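Local coordinates for protein formylmethanofuran--tetrahydromethanopterin formyltransferase (PDB 1M5S) that catalyses the reversible transfer of a formyl group from formylmethanofuran to tetrahydromethanopterin, probably as the second step of methanogenesis from carbon dioxide, at residues V23-A28 against P100-F105. Residues are numbered along the deposited sequence; the frame is centred on the assembly and turned at random.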
# COMPACT_ATOMS: atom_id res chain seq x y z
N VAL A 23 -10.73 20.90 -0.31
CA VAL A 23 -11.63 20.10 0.53
C VAL A 23 -10.82 19.18 1.46
O VAL A 23 -9.89 18.51 1.01
CB VAL A 23 -12.57 19.19 -0.32
CG1 VAL A 23 -13.59 18.51 0.56
CG2 VAL A 23 -13.24 19.99 -1.40
N LEU A 24 -11.21 19.11 2.73
CA LEU A 24 -10.66 18.14 3.67
C LEU A 24 -11.61 16.96 3.83
O LEU A 24 -12.77 17.13 4.20
CB LEU A 24 -10.43 18.79 5.03
CG LEU A 24 -10.00 17.90 6.20
CD1 LEU A 24 -8.66 17.25 5.90
CD2 LEU A 24 -9.91 18.72 7.45
N ILE A 25 -11.15 15.77 3.44
CA ILE A 25 -11.90 14.55 3.70
C ILE A 25 -11.27 13.83 4.90
O ILE A 25 -10.08 13.50 4.87
CB ILE A 25 -11.89 13.59 2.47
CG1 ILE A 25 -12.39 14.33 1.23
CG2 ILE A 25 -12.79 12.38 2.74
CD1 ILE A 25 -12.03 13.65 -0.07
N THR A 26 -12.02 13.71 5.99
CA THR A 26 -11.60 12.87 7.11
C THR A 26 -12.31 11.53 7.06
O THR A 26 -13.27 11.35 6.30
CB THR A 26 -11.87 13.51 8.48
OG1 THR A 26 -13.27 13.51 8.74
CG2 THR A 26 -11.32 14.95 8.54
N ALA A 27 -11.75 10.56 7.77
CA ALA A 27 -12.29 9.20 7.79
C ALA A 27 -11.79 8.49 9.03
O ALA A 27 -11.01 9.05 9.80
CB ALA A 27 -11.87 8.45 6.53
N ALA A 28 -12.28 7.27 9.24
CA ALA A 28 -11.96 6.51 10.45
C ALA A 28 -10.46 6.25 10.55
O ALA A 28 -9.88 6.33 11.64
CB ALA A 28 -12.74 5.19 10.48
N PRO A 100 -17.03 4.96 2.72
CA PRO A 100 -17.04 4.59 4.14
C PRO A 100 -16.37 5.61 5.07
O PRO A 100 -15.22 5.99 4.87
CB PRO A 100 -16.30 3.25 4.16
CG PRO A 100 -16.57 2.67 2.83
CD PRO A 100 -16.53 3.85 1.88
N THR A 101 -17.09 5.96 6.13
CA THR A 101 -16.61 6.72 7.29
C THR A 101 -16.19 8.17 7.05
O THR A 101 -15.69 8.82 7.97
CB THR A 101 -15.44 5.99 8.02
OG1 THR A 101 -14.20 6.24 7.35
CG2 THR A 101 -15.70 4.49 8.09
N THR A 102 -16.45 8.69 5.86
CA THR A 102 -15.96 10.02 5.52
C THR A 102 -16.74 11.16 6.16
O THR A 102 -17.93 11.02 6.46
CB THR A 102 -15.98 10.22 4.01
OG1 THR A 102 -17.27 9.89 3.50
CG2 THR A 102 -14.93 9.35 3.35
N ALA A 103 -16.04 12.25 6.44
CA ALA A 103 -16.66 13.55 6.71
C ALA A 103 -15.96 14.57 5.82
O ALA A 103 -14.82 14.36 5.41
CB ALA A 103 -16.50 13.92 8.18
N VAL A 104 -16.70 15.60 5.42
CA VAL A 104 -16.18 16.64 4.53
C VAL A 104 -16.16 17.98 5.25
O VAL A 104 -17.16 18.39 5.83
CB VAL A 104 -17.04 16.78 3.26
CG1 VAL A 104 -16.62 18.01 2.47
CG2 VAL A 104 -16.91 15.55 2.40
N PHE A 105 -15.00 18.63 5.26
CA PHE A 105 -14.85 19.96 5.82
C PHE A 105 -14.29 20.93 4.79
O PHE A 105 -13.79 20.51 3.74
CB PHE A 105 -13.93 19.92 7.05
CG PHE A 105 -14.43 19.02 8.14
CD1 PHE A 105 -15.37 19.48 9.06
CD2 PHE A 105 -14.01 17.70 8.23
CE1 PHE A 105 -15.87 18.65 10.06
CE2 PHE A 105 -14.50 16.86 9.22
CZ PHE A 105 -15.43 17.34 10.13
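Leu24 and Phe105 form one antiparallel hydrogen-bonded pair and Thr26 and Ala103 the next, with Ile25 and Val104 as the non-hydrogen-bonded pair between them. The straightest of the four backbone bonds runs from Phe105 N to Leu24 O, 2.9 Å at 172°. Beyond the last pair a side chain takes over: Ala28 N donates to Thr101 OG1 at 2.9 Å, nearly straight at 171°, while that hydroxyl gives its own proton to Pro100 O, 2.7 Å from OG1. Acceptor and donor at once, the hydroxyl is held from both segments, and the Ala27 methyl rests against it.

On the face carrying Leu24, Thr26, Ala103 and Phe105, Thr26 presents OG1 in the plane of the phenyl ring, at its edge, 3.6 Å from Phe105 CE2. The two side chains cross at about a right angle. With chi1 at 71°, OG1 sits between the backbone N and the carbonyl carbon, 3.3 Å from Ala103 CB; its polar partners are Asp67 and Arg69. Ile25 and Val104 point to the other face, where methyl groups meet: Val23 CG1 touches Val104 CG1 at 3.6 Å, and the side chains of Ile25 and Thr102 lie side by side, pointing the same way, CG2 against CG2 at 3.8 Å.

Strand 71-78 pairs with strand 12-26, and strand 147-170 runs parallel to 103-106, so strands 23-26 and 103-105 each have a second strand neighbour. Helix 81-95 covers the valines; Met174 and Leu177 of a neighbouring subunit pack on Ala28 and Thr101. Buried throughout, the contact thus keeps its polar hydroxyls paired, Thr102 OG1 with Val96 O and Ala99 O, and carries the pairing past the strand ends through Thr101, close to the subunit interface.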